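Local coordinates for type IV pilus assembly protein PilF (Thermus thermophilus HB8, PDB 5OIU) that binds ATP and, as a six-subunit AAA+ motor, probably couples its hydrolysis to the assembly of type IV pili, at residues Val60-Lys65 / Leu70-Lys75; Ala206-Asp211 / Ala229-Leu234; Gly218-Ser223 / Asp256-Glu261; Thr365-Gly370 / Glu382-Arg387. One frame throughout, in Å; residues are numbered along the deposited sequence.

In the fold
Contacts 2 and 3 illustrate how neighbouring contacts share one framework, whereas contacts 1 and 4 stand apart. Contact 1 comes first along the chain, where helix 57-67 and the loop after it pack against the six-stranded antiparallel sheet. Contacts 2 and 3 interlace in sequence, lie about 15 Å apart between centres, and touch through T230 on V260 and A229 on I220; helix 223-235 joins them beside the mixed sheet of the P-loop ATPase core. Contact 4, near the C-terminus, lies about 36 Å from contact 2 between centres, on the opposite side of the chain's centre. ATP binds to the ATPase core; segment 206-211 meets one neighbouring subunit and both segments of contact 4 meet another.

Contact 1. Residues Val60-Lys65 / Leu70-Lys75; sequences VISVVK and LNIAEK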
loop_
_atom_site.group_PDB
_atom_site.type_symbol
_atom_site.label_atom_id
_atom_site.label_comp_id
_atom_site.label_asym_id
_atom_site.label_seq_id
_atom_site.Cartn_x
_atom_site.Cartn_y
_atom_site.Cartn_z
ATOM N N VAL C 60 2.401 6.406 46.319
ATOM C CA VAL C 60 1.202 5.577 46.227
ATOM C C VAL C 60 0.970 5.130 44.786
ATOM O O VAL C 60 0.753 3.940 44.512
ATOM C CB VAL C 60 -0.009 6.341 46.797
ATOM C CG1 VAL C 60 -1.318 5.781 46.267
ATOM C CG2 VAL C 60 0.008 6.270 48.301
ATOM N N ILE C 61 1.032 6.079 43.841
ATOM C CA ILE C 61 0.865 5.759 42.425
ATOM C C ILE C 61 1.946 4.798 41.951
ATOM O O ILE C 61 1.728 4.011 41.027
ATOM C CB ILE C 61 0.837 7.068 41.603
ATOM C CG1 ILE C 61 -0.498 7.768 41.807
ATOM C CG2 ILE C 61 1.054 6.835 40.102
ATOM C CD1 ILE C 61 -1.615 7.144 41.021
ATOM N N SER C 62 3.121 4.832 42.571
ATOM C CA SER C 62 4.174 3.913 42.158
ATOM C C SER C 62 3.846 2.487 42.578
ATOM O O SER C 62 3.979 1.551 41.783
ATOM C CB SER C 62 5.515 4.358 42.736
ATOM O OG SER C 62 6.580 3.935 41.900
ATOM N N VAL C 63 3.407 2.304 43.827
ATOM C CA VAL C 63 3.030 0.971 44.299
ATOM C C VAL C 63 1.926 0.400 43.428
ATOM O O VAL C 63 1.961 -0.765 43.011
ATOM C CB VAL C 63 2.591 1.023 45.773
ATOM C CG1 VAL C 63 2.144 -0.337 46.222
ATOM C CG2 VAL C 63 3.725 1.526 46.638
ATOM N N VAL C 64 0.931 1.228 43.137
ATOM C CA VAL C 64 -0.213 0.796 42.355
ATOM C C VAL C 64 0.198 0.491 40.914
ATOM O O VAL C 64 -0.275 -0.481 40.307
ATOM C CB VAL C 64 -1.294 1.882 42.458
ATOM C CG1 VAL C 64 -2.345 1.676 41.452
ATOM C CG2 VAL C 64 -1.877 1.866 43.846
ATOM N N LYS C 65 1.114 1.295 40.356
ATOM C CA LYS C 65 1.582 1.065 38.992
ATOM C C LYS C 65 2.371 -0.228 38.899
ATOM O O LYS C 65 2.160 -1.024 37.975
ATOM C CB LYS C 65 2.435 2.235 38.500
ATOM C CG LYS C 65 1.676 3.256 37.702
ATOM C CD LYS C 65 2.606 4.277 37.124
ATOM C CE LYS C 65 1.853 5.500 36.661
ATOM N NZ LYS C 65 2.723 6.326 35.785
ATOM N N LEU C 70 2.546 -1.271 35.142
ATOM C CA LEU C 70 2.530 -0.053 34.354
ATOM C C LEU C 70 3.895 0.622 34.434
ATOM O O LEU C 70 4.723 0.298 35.289
ATOM C CB LEU C 70 1.434 0.887 34.852
ATOM C CG LEU C 70 0.077 0.208 35.014
ATOM C CD1 LEU C 70 -0.982 1.191 35.458
ATOM C CD2 LEU C 70 -0.311 -0.434 33.702
ATOM N N ASN C 71 4.130 1.565 33.528
ATOM C CA ASN C 71 5.406 2.265 33.509
ATOM C C ASN C 71 5.351 3.422 34.498
ATOM O O ASN C 71 4.514 4.323 34.366
ATOM C CB ASN C 71 5.736 2.745 32.094
ATOM C CG ASN C 71 6.949 3.664 32.048
ATOM O OD1 ASN C 71 7.763 3.704 32.976
ATOM N ND2 ASN C 71 7.071 4.413 30.962
ATOM N N ILE C 72 6.240 3.385 35.494
ATOM C CA ILE C 72 6.343 4.464 36.475
ATOM C C ILE C 72 6.783 5.765 35.821
ATOM O O ILE C 72 6.412 6.855 36.272
ATOM C CB ILE C 72 7.324 4.058 37.594
ATOM C CG1 ILE C 72 6.744 2.928 38.442
ATOM C CG2 ILE C 72 7.740 5.280 38.452
ATOM C CD1 ILE C 72 7.771 2.325 39.318
ATOM N N ALA C 73 7.593 5.676 34.766
ATOM C CA ALA C 73 8.193 6.871 34.184
ATOM C C ALA C 73 7.192 7.690 33.377
ATOM O O ALA C 73 7.320 8.918 33.312
ATOM C CB ALA C 73 9.384 6.481 33.309
ATOM N N GLU C 74 6.197 7.035 32.772
ATOM C CA GLU C 74 5.176 7.707 31.971
ATOM C C GLU C 74 4.088 8.268 32.882
ATOM O O GLU C 74 3.338 7.517 33.518
ATOM C CB GLU C 74 4.578 6.742 30.951
ATOM C CG GLU C 74 3.392 7.322 30.205
ATOM C CD GLU C 74 3.790 8.501 29.331
ATOM O OE1 GLU C 74 4.396 8.262 28.269
ATOM O OE2 GLU C 74 3.513 9.662 29.706
ATOM N N LYS C 75 3.985 9.589 32.942
ATOM C CA LYS C 75 2.953 10.226 33.737
ATOM C C LYS C 75 2.030 11.098 32.902
ATOM O O LYS C 75 1.057 11.635 33.437
ATOM C CB LYS C 75 3.584 11.054 34.869
ATOM C CG LYS C 75 4.403 10.229 35.833
ATOM C CD LYS C 75 4.918 11.069 36.994
ATOM C CE LYS C 75 5.352 10.202 38.181
ATOM N NZ LYS C 75 6.301 9.104 37.784
#
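K65 reaches from its helix into the loop 70-75 and ends among that loop's carbonyl oxygens, probably helping to hold that loop in shape. Its NZ donates to N71 O at 3.0 Å, with the donor only slightly tilted from the carbonyl plane, and E74 O lies 2.6 Å from the same NZ. Beyond CG the lysine chain is extended, and its methylene CG rests 3.7 Å from L70 CB, the two side chains crossing nearly at right angles. Where the chain leaves the helix, L70 N donates to K65 O at 2.9 Å, tying the start of the loop to the helix end. Nearer the start of segment 60-65, I72 lays its CD1 3.3 Å from S62 OG.

A second shell fixes the loop. N71 OD1 accepts from A73 N at 2.7 Å, forming an Asx turn, while K75 NZ donates to I72 O at 2.7 Å, nearly along the C=O axis. The two lysine nitrogens, K65 NZ and K75 NZ, are 5.0 Å apart; their like charges are probably eased by E105, which forms a salt bridge with K65.

E105 belongs to strand 104-111, against which I61 and K75 also pack. V63 and V64 face helix 6-22, and V64 and L70 meet L96 of strand 90-101, so the contact sits between that helix and the antiparallel sheet.

Contact 2. Residues Ala206-Asp211 / Ala229-Leu234; sequences AFLRQD and ATEAAL
L208 and A232 make the apolar part of this small contact, which buries 94 Å² in all. L208 CD2 stands 4.1 Å from A232 CB, one methyl against another. With CG anti to the carbonyl carbon (chi1 -66°), the leucine sends its branched end across toward the helix, and both residues also pack on H237.

The second approach is of mixed character. L208 CD1 lies 4.3 Å from E231 OE2, where the extended glutamate chain brings its carboxylate alongside the leucine methyl.

In the fold, helix 223-235 is the crossover of a beta-alpha-beta unit that links the parallel neighbours 214-217 and 238-243 of the mixed sheet. A229 and A233 seat it on I144 of strand 143-148, while F207 rests on Q174 and I176 of strand 173-177.

Charged interactions in segment 206-211 are directed to another chain, for the loop that carries L208 also lines a subunit interface. D211 forms salt bridges with R41 and R110 of a neighbouring subunit, and R209 pairs with D80 of that same subunit.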
loop_
_atom_site.group_PDB
_atom_site.type_symbol
_atom_site.label_atom_id
_atom_site.label_comp_id
_atom_site.label_asym_id
_atom_site.label_seq_id
_atom_site.Cartn_x
_atom_site.Cartn_y
_atom_site.Cartn_z
ATOM N N ALA C 206 10.161 -23.706 21.811
ATOM C CA ALA C 206 10.451 -24.937 22.529
ATOM C C ALA C 206 9.299 -25.934 22.399
ATOM O O ALA C 206 9.526 -27.145 22.279
ATOM C CB ALA C 206 10.741 -24.621 23.989
ATOM N N PHE C 207 8.058 -25.431 22.361
ATOM C CA PHE C 207 6.879 -26.284 22.246
ATOM C C PHE C 207 6.935 -27.216 21.050
ATOM O O PHE C 207 6.263 -28.253 21.059
ATOM C CB PHE C 207 5.617 -25.444 22.120
ATOM C CG PHE C 207 5.215 -24.767 23.378
ATOM C CD1 PHE C 207 6.048 -24.771 24.484
ATOM C CD2 PHE C 207 4.001 -24.105 23.448
ATOM C CE1 PHE C 207 5.690 -24.143 25.630
ATOM C CE2 PHE C 207 3.626 -23.463 24.621
ATOM C CZ PHE C 207 4.475 -23.495 25.711
ATOM N N LEU C 208 7.708 -26.874 20.016
ATOM C CA LEU C 208 7.741 -27.716 18.825
ATOM C C LEU C 208 8.476 -29.036 19.061
ATOM O O LEU C 208 8.260 -29.995 18.310
ATOM C CB LEU C 208 8.348 -26.930 17.660
ATOM C CG LEU C 208 7.391 -25.780 17.306
ATOM C CD1 LEU C 208 7.803 -25.072 16.029
ATOM C CD2 LEU C 208 5.941 -26.302 17.221
ATOM N N ARG C 209 9.311 -29.125 20.097
ATOM C CA ARG C 209 9.967 -30.379 20.440
ATOM C C ARG C 209 9.348 -31.039 21.662
ATOM O O ARG C 209 9.960 -31.922 22.261
ATOM C CB ARG C 209 11.462 -30.149 20.644
ATOM C CG ARG C 209 12.198 -30.172 19.316
ATOM C CD ARG C 209 13.708 -30.087 19.463
ATOM N NE ARG C 209 14.165 -28.705 19.514
ATOM C CZ ARG C 209 14.458 -27.983 18.437
ATOM N NH1 ARG C 209 14.331 -28.515 17.226
ATOM N NH2 ARG C 209 14.866 -26.724 18.574
ATOM N N GLN C 210 8.128 -30.646 22.020
ATOM C CA GLN C 210 7.418 -31.185 23.169
ATOM C C GLN C 210 6.235 -32.042 22.771
ATOM O O GLN C 210 5.363 -32.309 23.609
ATOM C CB GLN C 210 6.966 -30.041 24.080
ATOM C CG GLN C 210 8.070 -29.521 24.988
ATOM C CD GLN C 210 8.096 -30.242 26.340
ATOM O OE1 GLN C 210 7.049 -30.561 26.896
ATOM N NE2 GLN C 210 9.291 -30.496 26.867
ATOM N N ASP C 211 6.194 -32.460 21.501
ATOM C CA ASP C 211 5.172 -33.315 20.895
ATOM C C ASP C 211 3.787 -32.918 21.403
ATOM O O ASP C 211 3.088 -33.727 22.054
ATOM C CB ASP C 211 5.482 -34.787 21.152
ATOM C CG ASP C 211 4.449 -35.787 20.576
ATOM O OD1 ASP C 211 4.254 -35.710 19.348
ATOM O OD2 ASP C 211 4.042 -36.761 21.294
ATOM N N ALA C 229 3.209 -19.156 15.870
ATOM C CA ALA C 229 1.879 -19.711 16.092
ATOM C C ALA C 229 1.227 -20.116 14.776
ATOM O O ALA C 229 0.596 -21.174 14.699
ATOM C CB ALA C 229 1.008 -18.713 16.855
ATOM N N THR C 230 1.381 -19.303 13.721
ATOM C CA THR C 230 0.828 -19.690 12.424
ATOM C C THR C 230 1.545 -20.915 11.870
ATOM O O THR C 230 0.910 -21.811 11.306
ATOM C CB THR C 230 0.919 -18.534 11.423
ATOM O OG1 THR C 230 0.337 -17.360 11.984
ATOM C CG2 THR C 230 0.172 -18.873 10.143
ATOM N N GLU C 231 2.867 -20.967 12.031
ATOM C CA GLU C 231 3.641 -22.105 11.544
ATOM C C GLU C 231 3.206 -23.394 12.232
ATOM O O GLU C 231 3.033 -24.428 11.573
ATOM C CB GLU C 231 5.137 -21.838 11.764
ATOM C CG GLU C 231 6.067 -23.057 11.718
ATOM C CD GLU C 231 7.527 -22.702 12.051
ATOM O OE1 GLU C 231 7.804 -21.512 12.329
ATOM O OE2 GLU C 231 8.395 -23.614 12.030
ATOM N N ALA C 232 2.993 -23.345 13.552
ATOM C CA ALA C 232 2.583 -24.551 14.266
ATOM C C ALA C 232 1.188 -24.999 13.846
ATOM O O ALA C 232 0.915 -26.200 13.807
ATOM C CB ALA C 232 2.646 -24.325 15.774
ATOM N N ALA C 233 0.295 -24.069 13.509
ATOM C CA ALA C 233 -0.962 -24.493 12.910
ATOM C C ALA C 233 -0.738 -25.138 11.542
ATOM O O ALA C 233 -1.400 -26.124 11.202
ATOM C CB ALA C 233 -1.920 -23.318 12.798
ATOM N N LEU C 234 0.208 -24.606 10.754
ATOM C CA LEU C 234 0.449 -25.124 9.408
ATOM C C LEU C 234 0.959 -26.562 9.435
ATOM O O LEU C 234 0.479 -27.416 8.682
ATOM C CB LEU C 234 1.447 -24.235 8.676
ATOM C CG LEU C 234 0.811 -22.954 8.156
ATOM C CD1 LEU C 234 1.856 -22.052 7.535
ATOM C CD2 LEU C 234 -0.284 -23.308 7.170
#

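Contact 3. Residues Gly218-Ser223 / Asp256-Glu261; sequences GEIRDS and DEMGVE
S223 and M258 supply the hydrogen bond of this contact, in which a side-chain hydroxyl from the first residue of one helix takes up a carbonyl at the end of another. S223 OG donates to M258 O at 2.6 Å, tilted 22° from the carbonyl plane and meeting it at a C=O...donor angle of 126°.

Apolar packing falls to the methionine. Its chain bends at the thioether (chi3 103°), and this turns the terminal methyl over the backbone of segment 218-223. There M258 CE lies 3.6 Å from D222 N and 3.7 Å from R221 C, and it touches the I220 side chain at CG2, 4.2 Å away. One methyl thus covers three successive residues.

Capping interactions shape both backbones. G259, with positive phi, forms a Schellman motif after helix 248-257, its N bonded to D256 O at 3.2 Å. D222 is the N-cap of helix 223-235, its OD1 accepting from T225 N.

A charged group lies to one side: R221 NH1 pairs with E219 OE1 at 3.2 Å, approaching from above the carboxylate plane, and also with D178. The R221 side chain is about 10 Å from the bound ATP and magnesium ion, and strand 214-217 and the G218-E219 pair that follows it probably form the Walker B motif, as in related secretion ATPases.

Around the contact, I220 packs on A241 and L243 of strand 238-243 and on A226 of helix 223-235, while V260 is wedged between that helix and helix 262-268.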
loop_
_atom_site.group_PDB
_atom_site.type_symbol
_atom_site.label_atom_id
_atom_site.label_comp_id
_atom_site.label_asym_id
_atom_site.label_seq_id
_atom_site.Cartn_x
_atom_site.Cartn_y
_atom_site.Cartn_z
ATOM N N GLY C 218 -1.415 -17.487 25.095
ATOM C CA GLY C 218 -2.258 -16.602 25.885
ATOM C C GLY C 218 -2.448 -15.237 25.257
ATOM O O GLY C 218 -3.498 -14.602 25.433
ATOM N N GLU C 219 -1.442 -14.773 24.516
ATOM C CA GLU C 219 -1.503 -13.482 23.845
ATOM C C GLU C 219 -0.526 -13.492 22.681
ATOM O O GLU C 219 0.667 -13.758 22.872
ATOM C CB GLU C 219 -1.173 -12.350 24.821
ATOM C CG GLU C 219 -2.078 -11.156 24.713
ATOM C CD GLU C 219 -1.406 -9.861 25.148
ATOM O OE1 GLU C 219 -0.742 -9.855 26.217
ATOM O OE2 GLU C 219 -1.540 -8.849 24.410
ATOM N N ILE C 220 -1.040 -13.221 21.482
ATOM C CA ILE C 220 -0.221 -12.954 20.310
ATOM C C ILE C 220 0.004 -11.447 20.282
ATOM O O ILE C 220 -0.853 -10.691 19.827
ATOM C CB ILE C 220 -0.886 -13.430 19.018
ATOM C CG1 ILE C 220 -1.142 -14.941 19.052
ATOM C CG2 ILE C 220 -0.012 -13.037 17.805
ATOM C CD1 ILE C 220 -1.514 -15.535 17.698
ATOM N N ARG C 221 1.164 -11.006 20.763
ATOM C CA ARG C 221 1.445 -9.582 20.829
ATOM C C ARG C 221 2.807 -9.210 20.260
ATOM O O ARG C 221 3.289 -8.107 20.518
ATOM C CB ARG C 221 1.336 -9.080 22.273
ATOM C CG ARG C 221 2.162 -9.856 23.253
ATOM C CD ARG C 221 2.482 -9.023 24.475
ATOM N NE ARG C 221 3.590 -9.580 25.257
ATOM C CZ ARG C 221 3.495 -9.923 26.540
ATOM N NH1 ARG C 221 2.336 -9.761 27.188
ATOM N NH2 ARG C 221 4.555 -10.419 27.176
ATOM N N ASP C 222 3.456 -10.085 19.512
ATOM C CA ASP C 222 4.632 -9.657 18.781
ATOM C C ASP C 222 4.680 -10.448 17.486
ATOM O O ASP C 222 3.911 -11.394 17.293
ATOM C CB ASP C 222 5.917 -9.783 19.621
ATOM C CG ASP C 222 6.204 -11.200 20.071
ATOM O OD1 ASP C 222 6.278 -12.124 19.225
ATOM O OD2 ASP C 222 6.397 -11.373 21.293
ATOM N N SER C 223 5.544 -10.031 16.588
ATOM C CA SER C 223 5.654 -10.658 15.307
ATOM C C SER C 223 6.173 -12.092 15.344
ATOM O O SER C 223 5.547 -12.941 14.830
ATOM C CB SER C 223 6.420 -9.762 14.346
ATOM O OG SER C 223 5.698 -8.581 14.102
ATOM N N ASP C 256 -1.672 -9.981 9.355
ATOM C CA ASP C 256 -0.948 -9.477 8.196
ATOM C C ASP C 256 0.048 -8.394 8.595
ATOM O O ASP C 256 1.192 -8.400 8.125
ATOM C CB ASP C 256 -1.959 -8.958 7.168
ATOM C CG ASP C 256 -1.333 -8.597 5.824
ATOM O OD1 ASP C 256 -0.100 -8.705 5.646
ATOM O OD2 ASP C 256 -2.114 -8.218 4.928
ATOM N N GLU C 257 -0.355 -7.475 9.484
ATOM C CA GLU C 257 0.554 -6.402 9.875
ATOM C C GLU C 257 1.696 -6.897 10.742
ATOM O O GLU C 257 2.777 -6.297 10.740
ATOM C CB GLU C 257 -0.183 -5.294 10.619
ATOM C CG GLU C 257 -1.531 -4.968 10.073
ATOM C CD GLU C 257 -2.286 -4.011 10.973
ATOM O OE1 GLU C 257 -3.238 -3.364 10.480
ATOM O OE2 GLU C 257 -1.915 -3.898 12.167
ATOM N N MET C 258 1.497 -7.974 11.455
ATOM C CA MET C 258 2.554 -8.459 12.277
ATOM C C MET C 258 3.603 -9.230 11.499
ATOM O O MET C 258 4.596 -9.626 12.045
ATOM C CB MET C 258 2.015 -9.235 13.451
ATOM C CG MET C 258 1.152 -8.407 14.361
ATOM S SD MET C 258 0.185 -9.349 15.524
ATOM C CE MET C 258 1.118 -9.096 16.988
ATOM N N GLY C 259 3.377 -9.416 10.214
ATOM C CA GLY C 259 4.327 -10.072 9.350
ATOM C C GLY C 259 3.995 -11.494 8.995
ATOM O O GLY C 259 4.866 -12.210 8.495
ATOM N N VAL C 260 2.773 -11.935 9.246
ATOM C CA VAL C 260 2.369 -13.264 8.829
ATOM C C VAL C 260 2.020 -13.196 7.354
ATOM O O VAL C 260 1.167 -12.401 6.955
ATOM C CB VAL C 260 1.178 -13.761 9.653
ATOM C CG1 VAL C 260 0.950 -15.240 9.377
ATOM C CG2 VAL C 260 1.428 -13.514 11.130
ATOM N N GLU C 261 2.678 -14.021 6.548
ATOM C CA GLU C 261 2.390 -14.055 5.118
ATOM C C GLU C 261 0.908 -14.323 4.886
ATOM O O GLU C 261 0.352 -15.257 5.479
ATOM C CB GLU C 261 3.213 -15.133 4.409
ATOM C CG GLU C 261 4.659 -14.773 4.216
ATOM C CD GLU C 261 4.823 -13.637 3.250
ATOM O OE1 GLU C 261 3.880 -13.393 2.466
ATOM O OE2 GLU C 261 5.895 -12.997 3.271
#

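Contact 4. Residues Thr365-Gly370 / Glu382-Arg387; sequences TLREDG and EEVLAR
V384 turns CG1 anti to its own backbone N (chi1 168°), and with CG2 beside that nitrogen both methyls lie against the main chain of G370 on the facing helix. CG2 of V384 lies 3.3 Å from G370 O, and CG1 of V384 lies 3.9 Å from G370 CA. The main chain of the glycine is therefore the surface against which the valine packs. One turn earlier, V384 CG1 also meets R367 O at 4.0 Å.

R367 is extended through its first two torsions (chi1 -178°) and then bends, bringing its guanidinium beside helix 382-387. There R367 NE comes 4.3 Å from L385 CD2, obliquely to the guanidinium. A single water links the two helices: it accepts from R367 NH2 at 2.9 Å and donates to L385 O at 2.6 Å. R367 NE has a further, weak bond to T388, and F263 of a neighbouring subunit packs on the same arginine.

The first helix is fixed at its start by a capping box, in which E368 N donates to T365 OG1 and T365 N to E368 OE1. E368 OE2 is in turn paired with R359.

The two helical segments run nearly antiparallel, at 170°, their axes 9.3 Å apart at closest approach. Joined by a short connection, they form the alpha-alpha hairpin near the C-terminus of the chain, a buried example of a glycine-valine contact at a helix-helix interface.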
loop_
_atom_site.group_PDB
_atom_site.type_symbol
_atom_site.label_atom_id
_atom_site.label_comp_id
_atom_site.label_asym_id
_atom_site.label_seq_id
_atom_site.Cartn_x
_atom_site.Cartn_y
_atom_site.Cartn_z
ATOM N N THR C 365 -23.259 -10.569 13.226
ATOM C CA THR C 365 -22.368 -9.624 13.893
ATOM C C THR C 365 -22.682 -9.540 15.378
ATOM O O THR C 365 -23.732 -9.984 15.841
ATOM C CB THR C 365 -22.483 -8.204 13.328
ATOM O OG1 THR C 365 -23.799 -7.699 13.580
ATOM C CG2 THR C 365 -22.182 -8.153 11.871
ATOM N N LEU C 366 -21.753 -8.912 16.109
ATOM C CA LEU C 366 -21.940 -8.627 17.526
ATOM C C LEU C 366 -23.291 -7.968 17.806
ATOM O O LEU C 366 -24.006 -8.344 18.743
ATOM C CB LEU C 366 -20.823 -7.710 18.010
ATOM C CG LEU C 366 -19.401 -8.194 18.226
ATOM C CD1 LEU C 366 -18.557 -7.005 18.712
ATOM C CD2 LEU C 366 -19.389 -9.358 19.211
ATOM N N ARG C 367 -23.636 -6.948 17.019
ATOM C CA ARG C 367 -24.839 -6.180 17.302
ATOM C C ARG C 367 -26.088 -6.976 16.953
ATOM O O ARG C 367 -27.098 -6.914 17.672
ATOM C CB ARG C 367 -24.792 -4.865 16.539
ATOM C CG ARG C 367 -25.960 -3.954 16.799
ATOM C CD ARG C 367 -25.895 -2.802 15.835
ATOM N NE ARG C 367 -25.082 -1.709 16.344
ATOM C CZ ARG C 367 -24.375 -0.881 15.575
ATOM N NH1 ARG C 367 -24.371 -1.037 14.247
ATOM N NH2 ARG C 367 -23.676 0.104 16.138
ATOM N N GLU C 368 -26.028 -7.751 15.867
ATOM C CA GLU C 368 -27.104 -8.688 15.566
ATOM C C GLU C 368 -27.269 -9.704 16.694
ATOM O O GLU C 368 -28.379 -9.925 17.192
ATOM C CB GLU C 368 -26.826 -9.378 14.230
ATOM C CG GLU C 368 -27.186 -8.536 12.997
ATOM C CD GLU C 368 -26.409 -8.960 11.759
ATOM O OE1 GLU C 368 -25.741 -10.008 11.819
ATOM O OE2 GLU C 368 -26.452 -8.254 10.725
ATOM N N ASP C 369 -26.166 -10.319 17.125
ATOM C CA ASP C 369 -26.221 -11.238 18.256
ATOM C C ASP C 369 -26.730 -10.525 19.503
ATOM O O ASP C 369 -27.594 -11.042 20.226
ATOM C CB ASP C 369 -24.837 -11.855 18.502
ATOM C CG ASP C 369 -24.883 -13.068 19.446
ATOM O OD1 ASP C 369 -25.370 -14.148 19.016
ATOM O OD2 ASP C 369 -24.411 -12.949 20.608
ATOM N N GLY C 370 -26.202 -9.330 19.770
ATOM C CA GLY C 370 -26.643 -8.595 20.940
ATOM C C GLY C 370 -28.122 -8.291 20.879
ATOM O O GLY C 370 -28.831 -8.419 21.877
ATOM N N GLU C 382 -29.615 -0.830 25.145
ATOM C CA GLU C 382 -28.574 0.171 25.378
ATOM C C GLU C 382 -27.228 -0.495 25.625
ATOM O O GLU C 382 -26.209 -0.083 25.059
ATOM C CB GLU C 382 -28.946 1.084 26.547
ATOM C CG GLU C 382 -30.014 2.140 26.197
ATOM C CD GLU C 382 -31.429 1.545 26.059
ATOM O OE1 GLU C 382 -31.751 0.596 26.803
ATOM O OE2 GLU C 382 -32.221 2.031 25.215
ATOM N N GLU C 383 -27.208 -1.531 26.471
ATOM C CA GLU C 383 -25.988 -2.302 26.680
ATOM C C GLU C 383 -25.421 -2.789 25.359
ATOM O O GLU C 383 -24.222 -2.651 25.096
ATOM C CB GLU C 383 -26.263 -3.483 27.607
ATOM C CG GLU C 383 -26.125 -3.141 29.059
ATOM C CD GLU C 383 -24.714 -2.724 29.408
ATOM O OE1 GLU C 383 -23.803 -3.537 29.178
ATOM O OE2 GLU C 383 -24.511 -1.589 29.902
ATOM N N VAL C 384 -26.284 -3.329 24.497
ATOM C CA VAL C 384 -25.831 -3.812 23.195
ATOM C C VAL C 384 -25.217 -2.672 22.387
ATOM O O VAL C 384 -24.067 -2.754 21.935
ATOM C CB VAL C 384 -26.992 -4.479 22.441
ATOM C CG1 VAL C 384 -26.615 -4.707 20.991
ATOM C CG2 VAL C 384 -27.383 -5.792 23.135
ATOM N N LEU C 385 -25.987 -1.597 22.180
ATOM C CA LEU C 385 -25.484 -0.449 21.429
ATOM C C LEU C 385 -24.189 0.084 22.019
ATOM O O LEU C 385 -23.295 0.509 21.281
ATOM C CB LEU C 385 -26.526 0.657 21.392
ATOM C CG LEU C 385 -27.859 0.216 20.831
ATOM C CD1 LEU C 385 -28.827 1.395 20.829
ATOM C CD2 LEU C 385 -27.663 -0.328 19.430
ATOM N N ALA C 386 -24.072 0.077 23.350
ATOM C CA ALA C 386 -22.837 0.533 23.981
ATOM C C ALA C 386 -21.638 -0.259 23.476
ATOM O O ALA C 386 -20.600 0.315 23.120
ATOM C CB ALA C 386 -22.953 0.414 25.500
ATOM N N ARG C 387 -21.784 -1.591 23.405
ATOM C CA ARG C 387 -20.678 -2.502 23.141
ATOM C C ARG C 387 -20.283 -2.572 21.678
ATOM O O ARG C 387 -19.273 -3.205 21.365
ATOM C CB ARG C 387 -21.032 -3.914 23.614
ATOM C CG ARG C 387 -20.969 -4.149 25.096
ATOM C CD ARG C 387 -19.640 -3.713 25.683
ATOM N NE ARG C 387 -19.769 -2.369 26.207
ATOM C CZ ARG C 387 -20.425 -2.073 27.320
ATOM N NH1 ARG C 387 -20.977 -3.056 28.027
ATOM N NH2 ARG C 387 -20.514 -0.801 27.728
HETATM O O HOH W 1 -24.133 1.050 18.832
#